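Local coordinates for C2 toxin component I (Clostridium botulinum, PDB 2J3X), which is the ADP-ribosyltransferase component of the binary C2 toxin and probably transfers ADP-ribose from NAD to host-cell actin, at residues 85-90 with 186-190; 98-104 with 147-153; 113-117 with 158-162; 121-125 with 206-210; 191-197 with 211-217. The protein carries 2 engineered substitutions. One frame throughout, in Å; residues are numbered along the deposited sequence. Where two conformers were deposited one is given.

Contact 1 of 5, residues 85-90 with 186-190; sequences IREALL and LLNQG. With SO4 (sulfate ion), chain M.
The closing turns of helix 77-90 lie against residues 186-190, which carry on from strand 183-187, and Arg86 grips Gln189 there. Arg86 NE and NH2 both donate, side-on, to Gln189 OE1, the NE bond being 2.9 Å long. The oxygen sits at the guanidinium edge, while both donors reach it from one face of the amide, whose plane is turned 39° from the guanidinium. An extended chain from CG to NE carries the arginine head there. Arg86 NH1 meanwhile holds O3 of a sulfate, probably from the crystallisation liquor, at 3.0 Å, an ion shared with Lys72 and Lys224. This helix thus packs beside a strand of the eight-stranded sheet in the N-terminal ADP-ribosyltransferase-like half. Leu89 packs on the strand and Asn188: CD2 lies 3.3 Å from Leu186 O, and CD1 stands 3.6 Å from Asn188 OD1. Ile85 CG2 meets Leu186 CD2 at 3.8 Å, their side chains crossing nearly at right angles. A water donates to both Arg86 O and Asn188 OD1, while Asn188 ND2 bonds Asp173.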
# COMPACT_ATOMS: atom_id res chain seq x y z
N ILE A 85 -10.11 -13.19 -11.78
CA ILE A 85 -8.67 -13.50 -11.66
C ILE A 85 -8.41 -13.92 -10.21
O ILE A 85 -7.72 -14.90 -9.94
CB ILE A 85 -7.77 -12.32 -12.14
CG1 ILE A 85 -7.90 -12.14 -13.66
CG2 ILE A 85 -6.28 -12.61 -11.81
CD1 ILE A 85 -7.40 -10.74 -14.15
N ARG A 86 -8.94 -13.17 -9.25
CA ARG A 86 -8.76 -13.52 -7.83
C ARG A 86 -9.28 -14.91 -7.57
O ARG A 86 -8.62 -15.69 -6.85
CB ARG A 86 -9.52 -12.54 -6.92
CG ARG A 86 -8.91 -11.14 -6.87
CD ARG A 86 -9.78 -10.35 -5.90
NE ARG A 86 -9.51 -8.91 -5.93
CZ ARG A 86 -10.33 -7.99 -5.42
NH1 ARG A 86 -11.51 -8.34 -4.87
NH2 ARG A 86 -9.97 -6.71 -5.47
N GLU A 87 -10.46 -15.19 -8.11
CA GLU A 87 -11.09 -16.49 -7.93
C GLU A 87 -10.29 -17.62 -8.59
O GLU A 87 -10.13 -18.70 -7.98
CB GLU A 87 -12.51 -16.45 -8.48
CG GLU A 87 -13.33 -17.69 -8.30
CD GLU A 87 -14.74 -17.59 -8.93
OE1 GLU A 87 -15.15 -16.50 -9.37
OE2 GLU A 87 -15.46 -18.61 -8.98
N ALA A 88 -9.74 -17.36 -9.77
CA ALA A 88 -8.88 -18.36 -10.45
C ALA A 88 -7.63 -18.65 -9.61
O ALA A 88 -7.20 -19.81 -9.43
CB ALA A 88 -8.50 -17.84 -11.85
N LEU A 89 -7.07 -17.61 -9.00
CA LEU A 89 -5.86 -17.82 -8.19
C LEU A 89 -6.12 -18.68 -6.93
O LEU A 89 -5.26 -19.44 -6.51
CB LEU A 89 -5.24 -16.45 -7.80
CG LEU A 89 -4.67 -15.66 -8.97
CD1 LEU A 89 -4.28 -14.24 -8.46
CD2 LEU A 89 -3.39 -16.33 -9.47
N LEU A 90 -7.31 -18.53 -6.33
CA LEU A 90 -7.67 -19.25 -5.09
C LEU A 90 -7.70 -20.76 -5.33
O LEU A 90 -7.57 -21.54 -4.39
CB LEU A 90 -9.06 -18.79 -4.59
CG LEU A 90 -9.09 -17.85 -3.40
CD1 LEU A 90 -7.78 -17.12 -3.20
CD2 LEU A 90 -10.30 -16.91 -3.45
N LEU A 186 1.64 -15.56 -11.29
CA LEU A 186 0.81 -14.44 -10.91
C LEU A 186 0.38 -14.76 -9.49
O LEU A 186 -0.12 -15.86 -9.22
CB LEU A 186 -0.42 -14.38 -11.85
CG LEU A 186 -1.25 -13.11 -11.58
CD1 LEU A 186 -0.45 -11.86 -11.93
CD2 LEU A 186 -2.52 -13.18 -12.40
N LEU A 187 0.54 -13.81 -8.57
CA LEU A 187 0.13 -14.05 -7.17
C LEU A 187 -0.91 -12.99 -6.77
O LEU A 187 -1.09 -12.00 -7.49
CB LEU A 187 1.33 -14.01 -6.20
CG LEU A 187 2.59 -14.73 -6.65
CD1 LEU A 187 3.67 -14.42 -5.60
CD2 LEU A 187 2.35 -16.22 -6.73
N ASN A 188 -1.59 -13.23 -5.64
CA ASN A 188 -2.68 -12.39 -5.16
C ASN A 188 -2.24 -10.94 -5.00
O ASN A 188 -1.04 -10.61 -4.82
CB ASN A 188 -3.11 -12.91 -3.77
CG ASN A 188 -3.92 -14.18 -3.87
OD1 ASN A 188 -4.52 -14.44 -4.90
ND2 ASN A 188 -4.05 -14.89 -2.76
N GLN A 189 -3.24 -10.06 -4.97
CA GLN A 189 -3.02 -8.67 -4.67
C GLN A 189 -2.55 -8.52 -3.22
O GLN A 189 -2.87 -9.34 -2.33
CB GLN A 189 -4.38 -7.96 -4.71
CG GLN A 189 -5.03 -7.89 -6.10
CD GLN A 189 -6.14 -6.84 -6.11
OE1 GLN A 189 -7.26 -7.18 -6.43
NE2 GLN A 189 -5.82 -5.57 -5.76
N GLY A 190 -1.81 -7.43 -2.96
CA GLY A 190 -1.59 -7.00 -1.59
C GLY A 190 -0.41 -7.60 -0.83
O GLY A 190 -0.34 -7.50 0.40
S SO4 M . -14.95 -7.83 -4.13
O1 SO4 M . -14.56 -7.37 -5.51
O2 SO4 M . -15.11 -9.27 -4.23
O3 SO4 M . -13.85 -7.58 -3.19
O4 SO4 M . -16.20 -7.19 -3.69
O HOH W 1 -7.08 -14.60 -4.94

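Contact 2 of 5, residues 98-104 with 147-153; sequences AIGYVNF and ISLGLND. With SO4 (sulfate ion), chain P.
Tyr101 OH donates to Asp153 OD1 over 2.6 Å, meeting the carboxylate on its syn side, 26° out of plane. With CG anti to the carbonyl carbon (chi1 -60°), the tyrosine ring extends past Gly150, and the backbone of Asn152 comes up to its edge. Strands 98-102 and 147-150 run antiparallel here. Tyr101 and Gly150 form the hydrogen-bonded pair: Tyr101 N reaches a lone pair of Gly150 O in the carbonyl plane, and Gly150 N returns a bond of 2.8 Å to Tyr101 O. Val102 and Leu149 are the adjoining non-hydrogen-bonded pair. On their face Leu149 CD1 touches Val102 CG1 at 3.8 Å and presses still closer on Gly100 C, at 3.3 Å; Ile147 CD1 reaches both Val102 CG1 and Phe104 CE1.

Beyond the strand, Asn103 centres an inverse gamma turn. Its amide folds back so that OD1 takes Ser148 N at 2.9 Å, an almost straight bond although the donor stands well above the carbonyl plane. Asn103 ND2 makes a weak bond to a sulfate that Lys50 and Thr51 also hold. Asn103 N bonds Ser148 O weakly, continuing the ladder past the Tyr101-Gly150 pair, and at the other end a water donates to both Ile99 O and Leu151 O. The Tyr101 hydroxyl would stabilise a charged Asp153 carboxylate and probably lower its pKa.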
# COMPACT_ATOMS: atom_id res chain seq x y z
N ALA A 98 8.94 -21.16 -4.79
CA ALA A 98 9.28 -20.75 -6.16
C ALA A 98 10.20 -19.57 -5.98
O ALA A 98 9.93 -18.69 -5.16
CB ALA A 98 8.02 -20.33 -6.93
N ILE A 99 11.28 -19.54 -6.77
CA ILE A 99 12.24 -18.44 -6.68
C ILE A 99 12.13 -17.65 -8.00
O ILE A 99 12.09 -18.24 -9.08
CB ILE A 99 13.65 -19.01 -6.54
CG1 ILE A 99 13.75 -19.73 -5.17
CG2 ILE A 99 14.72 -17.90 -6.65
CD1 ILE A 99 14.95 -20.60 -5.09
N GLY A 100 12.16 -16.32 -7.92
CA GLY A 100 12.15 -15.56 -9.16
C GLY A 100 12.16 -14.07 -8.82
O GLY A 100 12.54 -13.70 -7.72
N TYR A 101 11.78 -13.24 -9.78
CA TYR A 101 12.02 -11.80 -9.69
C TYR A 101 10.67 -11.12 -9.64
O TYR A 101 9.84 -11.29 -10.57
CB TYR A 101 12.74 -11.33 -10.93
CG TYR A 101 14.07 -11.97 -11.15
CD1 TYR A 101 15.08 -11.87 -10.17
CD2 TYR A 101 14.33 -12.70 -12.33
CE1 TYR A 101 16.37 -12.44 -10.41
CE2 TYR A 101 15.62 -13.31 -12.55
CZ TYR A 101 16.60 -13.17 -11.59
OH TYR A 101 17.87 -13.74 -11.77
N VAL A 102 10.43 -10.35 -8.58
CA VAL A 102 9.13 -9.66 -8.51
C VAL A 102 9.12 -8.33 -9.26
O VAL A 102 10.14 -7.66 -9.38
CB VAL A 102 8.63 -9.49 -7.04
CG1 VAL A 102 8.12 -10.82 -6.49
CG2 VAL A 102 9.72 -8.98 -6.11
N ASN A 103 7.96 -7.94 -9.77
CA ASN A 103 7.90 -6.72 -10.59
C ASN A 103 7.83 -5.44 -9.73
O ASN A 103 6.74 -4.86 -9.58
CB ASN A 103 6.79 -6.82 -11.62
CG ASN A 103 5.39 -7.06 -11.02
OD1 ASN A 103 5.19 -7.70 -9.95
ND2 ASN A 103 4.40 -6.60 -11.76
N PHE A 104 8.97 -5.05 -9.12
CA PHE A 104 9.09 -3.71 -8.45
C PHE A 104 10.09 -2.89 -9.21
O PHE A 104 11.23 -3.36 -9.42
CB PHE A 104 9.55 -3.77 -6.99
CG PHE A 104 8.49 -4.13 -6.04
CD1 PHE A 104 8.13 -5.48 -5.83
CD2 PHE A 104 7.91 -3.14 -5.26
CE1 PHE A 104 7.14 -5.80 -4.91
CE2 PHE A 104 6.89 -3.45 -4.39
CZ PHE A 104 6.51 -4.77 -4.19
N ILE A 147 0.82 -9.45 -8.09
CA ILE A 147 2.27 -9.39 -8.20
C ILE A 147 2.71 -10.50 -9.17
O ILE A 147 2.06 -11.57 -9.23
CB ILE A 147 2.91 -9.45 -6.79
CG1 ILE A 147 4.38 -9.06 -6.78
CG2 ILE A 147 2.67 -10.82 -6.15
CD1 ILE A 147 4.99 -9.06 -5.35
N SER A 148 3.71 -10.21 -10.00
CA SER A 148 4.19 -11.18 -10.99
C SER A 148 5.55 -11.65 -10.54
O SER A 148 6.33 -10.85 -10.05
CB SER A 148 4.31 -10.53 -12.35
OG SER A 148 3.03 -10.13 -12.86
N LEU A 149 5.85 -12.94 -10.69
CA LEU A 149 7.17 -13.46 -10.34
C LEU A 149 7.81 -14.00 -11.61
O LEU A 149 7.40 -15.09 -12.07
CB LEU A 149 7.05 -14.57 -9.31
CG LEU A 149 8.41 -15.09 -8.81
CD1 LEU A 149 9.05 -14.27 -7.65
CD2 LEU A 149 8.29 -16.58 -8.35
N GLY A 150 8.74 -13.25 -12.20
CA GLY A 150 9.42 -13.70 -13.45
C GLY A 150 10.35 -14.85 -13.12
O GLY A 150 11.04 -14.82 -12.11
N LEU A 151 10.34 -15.90 -13.95
CA LEU A 151 11.02 -17.12 -13.56
C LEU A 151 12.44 -17.25 -14.06
O LEU A 151 13.18 -18.11 -13.58
CB LEU A 151 10.23 -18.38 -14.00
CG LEU A 151 8.88 -18.44 -13.27
CD1 LEU A 151 8.11 -19.68 -13.74
CD2 LEU A 151 9.04 -18.44 -11.76
N ASN A 152 12.84 -16.40 -15.01
CA ASN A 152 14.23 -16.44 -15.44
C ASN A 152 14.73 -15.07 -15.89
O ASN A 152 13.95 -14.08 -15.82
CB ASN A 152 14.48 -17.52 -16.53
CG ASN A 152 13.74 -17.24 -17.83
OD1 ASN A 152 13.51 -16.08 -18.18
ND2 ASN A 152 13.34 -18.31 -18.54
N ASP A 153 15.98 -15.00 -16.34
CA ASP A 153 16.54 -13.63 -16.57
C ASP A 153 15.91 -12.93 -17.78
O ASP A 153 16.16 -11.73 -17.98
CB ASP A 153 18.07 -13.61 -16.69
CG ASP A 153 18.76 -13.91 -15.39
OD1 ASP A 153 18.12 -14.22 -14.36
OD2 ASP A 153 20.01 -13.83 -15.42
S SO4 P . 2.09 -4.37 -15.05
O1 SO4 P . 1.89 -5.57 -15.88
O2 SO4 P . 0.91 -4.04 -14.24
O3 SO4 P . 3.22 -4.58 -14.13
O4 SO4 P . 2.29 -3.24 -15.97
O HOH W 2 12.38 -19.57 -11.37

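Contact 3 of 5, residues 113-117 with 158-162; sequences FSIRD and ESVPV. With SO4 (sulfate ion), chain O.
Arg116 and Glu158 make the direct polar link between these two loops. NH1 and NH2 grip Glu158 O end-on, at 2.9 Å from NH1 and 3.1 Å from NH2. The oxygen lies only 3° out of the guanidinium plane, and the extended chain of the arginine reaches it across Pro161. A water joined to Arg116 NH1 also donates to Ser159 O and to a bound sulfate. That anion is held by the main chain of 113-117: Ile115 N donates to its O2 over 2.7 Å, and Arg116 N to its O3 over 2.6 Å. Within the same loop, Ser114 OG donates to Asp117 OD1.

Packing centres on Pro161. Its CA stands 3.9 Å above the middle of one face of the Arg116 cation. The apolar share falls to Pro161 CB, which meets Ile115 CG2 at 3.7 Å, the isoleucine and proline crossing at about a right angle. Arg116 is fixed further by strand 206-216, where NE bonds Asp207 O and the guanidinium makes a cation-pi contact with Tyr208. Ile115 rests on Ile209 of that strand and on Val132 of helix 126-136, placing the contact where the loop before this helix meets the entry to strand 162-168.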
# COMPACT_ATOMS: atom_id res chain seq x y z
N PHE A 113 15.83 8.78 -7.02
CA PHE A 113 17.17 9.25 -7.44
C PHE A 113 17.74 8.22 -8.39
O PHE A 113 17.26 7.09 -8.45
CB PHE A 113 18.13 9.45 -6.26
CG PHE A 113 18.20 8.26 -5.32
CD1 PHE A 113 19.09 7.22 -5.54
CD2 PHE A 113 17.35 8.20 -4.23
CE1 PHE A 113 19.10 6.13 -4.64
CE2 PHE A 113 17.38 7.13 -3.35
CZ PHE A 113 18.26 6.12 -3.54
N SER A 114 18.80 8.59 -9.10
CA SER A 114 19.32 7.72 -10.16
C SER A 114 20.27 6.68 -9.57
O SER A 114 20.88 6.88 -8.50
CB SER A 114 20.09 8.54 -11.21
OG SER A 114 21.03 9.38 -10.54
N ILE A 115 20.35 5.55 -10.27
CA ILE A 115 21.08 4.42 -9.76
C ILE A 115 22.39 4.18 -10.54
O ILE A 115 23.46 4.01 -9.93
CB ILE A 115 20.17 3.16 -9.83
CG1 ILE A 115 18.98 3.26 -8.87
CG2 ILE A 115 21.01 1.91 -9.63
CD1 ILE A 115 19.38 3.49 -7.50
N ARG A 116 22.31 4.21 -11.86
CA ARG A 116 23.51 4.05 -12.70
C ARG A 116 24.09 5.45 -12.93
O ARG A 116 23.73 6.09 -13.92
CB ARG A 116 23.15 3.42 -14.00
CG ARG A 116 22.72 1.92 -13.85
CD ARG A 116 22.17 1.42 -15.16
NE ARG A 116 21.90 -0.03 -15.13
CZ ARG A 116 20.98 -0.62 -15.88
NH1 ARG A 116 20.19 0.12 -16.69
NH2 ARG A 116 20.81 -1.95 -15.81
N ASP A 117 24.99 5.87 -12.06
CA ASP A 117 25.45 7.30 -12.06
C ASP A 117 26.78 7.53 -12.74
O ASP A 117 27.21 8.70 -12.90
CB ASP A 117 25.70 7.83 -10.66
CG ASP A 117 24.46 8.05 -9.87
OD1 ASP A 117 23.36 7.93 -10.42
OD2 ASP A 117 24.60 8.43 -8.67
N GLU A 158 16.32 -4.59 -18.97
CA GLU A 158 17.68 -4.06 -18.86
C GLU A 158 17.68 -2.56 -18.53
O GLU A 158 18.64 -2.03 -17.96
CB GLU A 158 18.49 -4.29 -20.15
CG GLU A 158 18.06 -3.45 -21.37
CD GLU A 158 18.91 -3.72 -22.62
OE1 GLU A 158 19.64 -4.72 -22.63
OE2 GLU A 158 18.83 -2.94 -23.60
N SER A 159 16.57 -1.89 -18.87
CA SER A 159 16.52 -0.45 -18.61
C SER A 159 16.22 -0.11 -17.14
O SER A 159 16.30 1.07 -16.76
CB SER A 159 15.50 0.23 -19.53
OG SER A 159 14.16 -0.04 -19.07
N VAL A 160 15.82 -1.12 -16.33
CA VAL A 160 15.40 -0.90 -14.93
C VAL A 160 16.61 -1.37 -14.09
O VAL A 160 17.00 -2.53 -14.20
CB VAL A 160 14.14 -1.71 -14.60
CG1 VAL A 160 13.79 -1.61 -13.08
CG2 VAL A 160 12.92 -1.22 -15.47
N PRO A 161 17.26 -0.45 -13.35
CA PRO A 161 18.56 -0.73 -12.74
C PRO A 161 18.52 -1.48 -11.40
O PRO A 161 19.54 -1.64 -10.79
CB PRO A 161 19.16 0.66 -12.57
CG PRO A 161 17.94 1.52 -12.28
CD PRO A 161 16.91 1.00 -13.24
N VAL A 162 17.33 -1.90 -10.98
CA VAL A 162 17.21 -2.79 -9.80
C VAL A 162 16.51 -4.08 -10.18
O VAL A 162 15.64 -4.11 -11.09
CB VAL A 162 16.47 -2.12 -8.60
CG1 VAL A 162 17.16 -0.77 -8.30
CG2 VAL A 162 14.97 -1.98 -8.92
S SO4 O . 19.07 5.43 -13.56
O1 SO4 O . 18.28 4.73 -14.54
O2 SO4 O . 18.48 5.18 -12.24
O3 SO4 O . 20.47 5.02 -13.55
O4 SO4 O . 19.08 6.91 -13.81
O HOH W 3 19.03 2.73 -16.28

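Contact 4 of 5, residues 121-125 with 206-210; sequences DRDIS and KDYIL. Unlike the reference sequence in segment 121-125: Asp121 (reference Asn).
Ile124 lays its CD1 methyl on the backbone of strand 206-216, 3.5 Å from Tyr208 C and 3.7 Å from Asp207 C. The same methyl continues to Ile209 CG1 at 4.1 Å, with the second branch, CG2, close behind. CG1 stands anti to the carbonyl carbon (chi1 -60°) and the chain is extended beyond it (chi2 166°), which brings CD1 onto the backbone of Asp207 to Ile209. Ile124 N is buried by this packing and has no partner in the model.

Next to the isoleucine, Asp207 CB lies 3.6 Å from Arg122 O. A water fastens the same place, donating to Arg122 O over 2.7 Å and accepting from Asp207 N. The carboxylates of Asp123 and Asp207 approach with planes only 17° apart, OD1 of Asp123 being 3.9 Å from OD2 of Asp207. Glu119 adds a further acid beside Asp123; at pH 3.0, where the crystals were studied, protonation would probably ease such crowding.

The loop is shaped by a classic beta bulge, in which Arg122 and Asp123 both face Val118, and leads into the N-cap Ser125, whose OG bonds Glu127 N. It therefore lies over strand 206-216 just ahead of helix 126-136, whose Leu129 and Val132 cover Ile209, while strand 191-203 pairs with Tyr208 and Leu210.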
# COMPACT_ATOMS: atom_id res chain seq x y z
N ASP A 121 26.45 6.49 -17.42
CA ASP A 121 25.23 6.02 -16.83
C ASP A 121 25.01 4.51 -17.06
O ASP A 121 23.92 4.00 -17.28
CB ASP A 121 24.12 6.94 -17.28
CG ASP A 121 24.33 8.37 -16.73
OD1 ASP A 121 25.32 8.66 -16.00
OD2 ASP A 121 23.51 9.21 -17.03
N ARG A 122 26.12 3.79 -16.94
CA ARG A 122 26.14 2.34 -17.06
C ARG A 122 26.50 1.68 -15.74
O ARG A 122 26.02 0.56 -15.44
CB ARG A 122 27.13 1.91 -18.15
CG ARG A 122 26.54 2.03 -19.56
CD ARG A 122 27.59 1.81 -20.62
NE ARG A 122 28.67 2.79 -20.57
CZ ARG A 122 29.75 2.77 -21.36
NH1 ARG A 122 29.91 1.81 -22.26
NH2 ARG A 122 30.69 3.70 -21.21
N ASP A 123 27.31 2.34 -14.94
CA ASP A 123 27.79 1.69 -13.74
C ASP A 123 27.22 2.29 -12.49
O ASP A 123 26.72 3.41 -12.49
CB ASP A 123 29.33 1.72 -13.65
CG ASP A 123 30.00 0.97 -14.81
OD1 ASP A 123 29.33 0.25 -15.58
OD2 ASP A 123 31.23 1.16 -14.95
N ILE A 124 27.35 1.55 -11.39
CA ILE A 124 26.74 1.95 -10.13
C ILE A 124 27.83 2.12 -9.10
O ILE A 124 28.66 1.22 -8.92
CB ILE A 124 25.73 0.87 -9.66
CG1 ILE A 124 24.65 0.72 -10.73
CG2 ILE A 124 25.07 1.24 -8.32
CD1 ILE A 124 23.73 -0.58 -10.57
N SER A 125 27.85 3.28 -8.44
CA SER A 125 28.85 3.59 -7.44
C SER A 125 28.49 2.85 -6.14
O SER A 125 27.32 2.66 -5.81
CB SER A 125 28.84 5.10 -7.16
OG SER A 125 29.76 5.41 -6.12
N LYS A 206 25.55 -5.81 -18.16
CA LYS A 206 24.87 -4.62 -17.60
C LYS A 206 24.88 -4.65 -16.06
O LYS A 206 24.81 -5.73 -15.50
CB LYS A 206 23.44 -4.54 -18.15
CG LYS A 206 23.43 -4.44 -19.70
CD LYS A 206 22.28 -3.54 -20.17
CE LYS A 206 22.46 -3.11 -21.62
NZ LYS A 206 22.44 -4.31 -22.53
N ASP A 207 24.95 -3.49 -15.39
CA ASP A 207 24.95 -3.43 -13.91
C ASP A 207 23.61 -3.10 -13.26
O ASP A 207 22.82 -2.28 -13.79
CB ASP A 207 25.96 -2.43 -13.41
CG ASP A 207 27.38 -2.89 -13.71
OD1 ASP A 207 27.57 -3.68 -14.66
OD2 ASP A 207 28.29 -2.49 -13.01
N TYR A 208 23.38 -3.76 -12.11
CA TYR A 208 22.09 -3.68 -11.41
C TYR A 208 22.34 -3.72 -9.93
O TYR A 208 23.31 -4.33 -9.44
CB TYR A 208 21.20 -4.91 -11.73
CG TYR A 208 20.89 -5.09 -13.17
CD1 TYR A 208 21.75 -5.81 -14.01
CD2 TYR A 208 19.68 -4.59 -13.71
CE1 TYR A 208 21.42 -6.00 -15.39
CE2 TYR A 208 19.35 -4.80 -15.07
CZ TYR A 208 20.22 -5.47 -15.89
OH TYR A 208 19.91 -5.70 -17.24
N ILE A 209 21.45 -3.09 -9.17
CA ILE A 209 21.40 -3.43 -7.76
C ILE A 209 20.45 -4.64 -7.64
O ILE A 209 19.26 -4.56 -8.00
CB ILE A 209 20.90 -2.26 -6.90
CG1 ILE A 209 21.97 -1.14 -6.88
CG2 ILE A 209 20.67 -2.74 -5.41
CD1 ILE A 209 21.54 0.13 -6.09
N LEU A 210 20.99 -5.76 -7.13
CA LEU A 210 20.20 -7.00 -6.93
C LEU A 210 19.80 -6.98 -5.46
O LEU A 210 20.64 -6.97 -4.55
CB LEU A 210 21.07 -8.23 -7.23
CG LEU A 210 20.42 -9.59 -6.94
CD1 LEU A 210 19.17 -9.83 -7.86
CD2 LEU A 210 21.54 -10.67 -7.15
O HOH W 4 24.97 -1.22 -17.23

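Contact 5 of 5, residues 191-197 with 211-217; sequences FSIIPES and IEGSLSQ
Phe191 leans over its neighbour strand from the first carbon: CB touches Leu215 CD1 at 3.9 Å. CG lies over the same leucine, whose CD2 stands 4.3 Å above the ring plane, offset toward the rim. Farther out, Phe191 CD1 has Ser216 O at the ring edge, 3.6 Å away. CE1 then meets Gln217 CG at 3.7 Å, the glutamine running beside the ring in the same direction. Phe172 joins the aromatic group, its ring nearly parallel to that of Phe191. Phe191 belongs to the beta hairpin of strands 191-203 and 206-216, laced by backbone bonds in pairs, Ser192 with Ser216 and Ile194 with Ser214. Between them Ile193 CD1 meets Leu215 CD1 on the face that Pro195 shares. Pro195 CB touches Ile211 CG2 at 3.7 Å, and its CA lies just 4.0 Å from Gly213 CA. A classic beta bulge then shifts the register: Glu212 O takes Glu196 N at 2.7 Å, the donor almost in line with the carbonyl (C=O...N 164°), and Ser197 N only weakly.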
# COMPACT_ATOMS: atom_id res chain seq x y z
N PHE A 191 0.52 -8.23 -1.55
CA PHE A 191 1.75 -8.64 -0.89
C PHE A 191 2.67 -7.47 -0.81
O PHE A 191 2.63 -6.58 -1.68
CB PHE A 191 2.47 -9.75 -1.68
CG PHE A 191 1.86 -11.11 -1.52
CD1 PHE A 191 1.92 -11.74 -0.29
CD2 PHE A 191 1.23 -11.75 -2.59
CE1 PHE A 191 1.33 -13.00 -0.09
CE2 PHE A 191 0.62 -13.03 -2.42
CZ PHE A 191 0.70 -13.63 -1.16
N SER A 192 3.59 -7.53 0.16
CA SER A 192 4.66 -6.56 0.25
C SER A 192 6.00 -7.25 0.11
O SER A 192 6.10 -8.47 0.30
CB SER A 192 4.65 -5.86 1.61
OG SER A 192 3.45 -5.09 1.73
N ILE A 193 7.00 -6.45 -0.20
CA ILE A 193 8.39 -6.94 -0.21
C ILE A 193 9.14 -6.15 0.86
O ILE A 193 8.99 -4.93 0.95
CB ILE A 193 9.03 -6.74 -1.57
CG1 ILE A 193 8.51 -7.79 -2.56
CG2 ILE A 193 10.53 -7.04 -1.51
CD1 ILE A 193 9.17 -9.26 -2.32
N ILE A 194 9.94 -6.86 1.66
CA ILE A 194 10.86 -6.27 2.62
C ILE A 194 12.30 -6.56 2.15
O ILE A 194 12.77 -7.71 2.21
CB ILE A 194 10.65 -6.88 3.99
CG1 ILE A 194 9.21 -6.66 4.48
CG2 ILE A 194 11.65 -6.23 5.00
CD1 ILE A 194 8.91 -7.39 5.81
N PRO A 195 12.99 -5.55 1.62
CA PRO A 195 14.37 -5.79 1.12
C PRO A 195 15.21 -6.18 2.33
O PRO A 195 15.12 -5.55 3.39
CB PRO A 195 14.79 -4.38 0.63
CG PRO A 195 13.46 -3.81 0.13
CD PRO A 195 12.55 -4.15 1.33
N GLU A 196 15.98 -7.26 2.17
CA GLU A 196 16.84 -7.74 3.26
C GLU A 196 18.32 -7.51 3.00
O GLU A 196 19.08 -7.35 3.97
CB GLU A 196 16.57 -9.22 3.52
CG GLU A 196 15.06 -9.53 3.84
CD GLU A 196 14.58 -9.11 5.22
OE1 GLU A 196 15.37 -8.49 5.99
OE2 GLU A 196 13.39 -9.39 5.54
N SER A 197 18.71 -7.45 1.72
CA SER A 197 20.11 -7.18 1.33
C SER A 197 20.13 -6.63 -0.08
O SER A 197 19.18 -6.80 -0.82
CB SER A 197 20.98 -8.44 1.39
OG SER A 197 20.49 -9.42 0.52
N ILE A 211 18.49 -6.98 -5.26
CA ILE A 211 17.91 -6.90 -3.93
C ILE A 211 17.30 -8.24 -3.63
O ILE A 211 16.49 -8.76 -4.43
CB ILE A 211 16.81 -5.82 -3.88
CG1 ILE A 211 17.40 -4.44 -4.19
CG2 ILE A 211 16.02 -5.90 -2.51
CD1 ILE A 211 16.34 -3.42 -4.64
N GLU A 212 17.67 -8.81 -2.48
CA GLU A 212 16.96 -10.00 -1.97
C GLU A 212 15.86 -9.49 -1.04
O GLU A 212 16.13 -8.80 -0.05
CB GLU A 212 17.89 -10.88 -1.13
CG GLU A 212 19.14 -11.35 -1.84
CD GLU A 212 18.85 -12.23 -3.08
OE1 GLU A 212 17.78 -12.90 -3.13
OE2 GLU A 212 19.74 -12.24 -3.98
N GLY A 213 14.62 -9.82 -1.37
CA GLY A 213 13.47 -9.37 -0.54
C GLY A 213 12.66 -10.51 0.01
O GLY A 213 12.58 -11.59 -0.62
N SER A 214 12.02 -10.28 1.15
CA SER A 214 11.11 -11.29 1.71
C SER A 214 9.72 -10.90 1.34
O SER A 214 9.35 -9.74 1.49
CB SER A 214 11.12 -11.34 3.27
OG SER A 214 12.40 -11.69 3.69
N LEU A 215 8.93 -11.86 0.89
CA LEU A 215 7.54 -11.61 0.59
C LEU A 215 6.78 -11.59 1.90
O LEU A 215 6.90 -12.54 2.69
CB LEU A 215 7.01 -12.75 -0.29
CG LEU A 215 5.71 -12.55 -1.03
CD1 LEU A 215 5.91 -11.50 -2.11
CD2 LEU A 215 5.33 -13.94 -1.65
N SER A 216 5.97 -10.56 2.13
CA SER A 216 5.30 -10.42 3.42
C SER A 216 3.87 -9.93 3.23
O SER A 216 3.49 -9.56 2.13
CB SER A 216 6.11 -9.50 4.35
OG SER A 216 7.52 -9.62 4.16
N GLN A 217 3.10 -9.92 4.32
CA GLN A 217 1.72 -9.44 4.22
C GLN A 217 1.49 -8.51 5.36
O GLN A 217 1.51 -8.96 6.52
CB GLN A 217 0.76 -10.61 4.37
CG GLN A 217 0.56 -11.37 3.12
CD GLN A 217 -0.15 -12.69 3.39
OE1 GLN A 217 0.41 -13.60 4.03
NE2 GLN A 217 -1.38 -12.79 2.91

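In the fold
All five contacts belong to the N-terminal of two ADP-ribosyltransferase-like units, and contacts 1, 2, 4 and 5 reach one mixed sheet. Contact 2 is nested in the chain loop closed by contact 1, and their strands 147-150 and 183-187 are sheet neighbours. Contact 5 follows in series and packs on contact 2, their centres 12 Å apart. Contacts 3 and 4 interleave along the chain and nearly coincide, their centres 6 Å apart and 30 and 33 Å from that of contact 1. Strand 206-216 joins contacts 4 and 5. The sheet ties remote loops and the helix together; in related binary toxins this unit probably docks to the translocation component while the C-terminal one is catalytic.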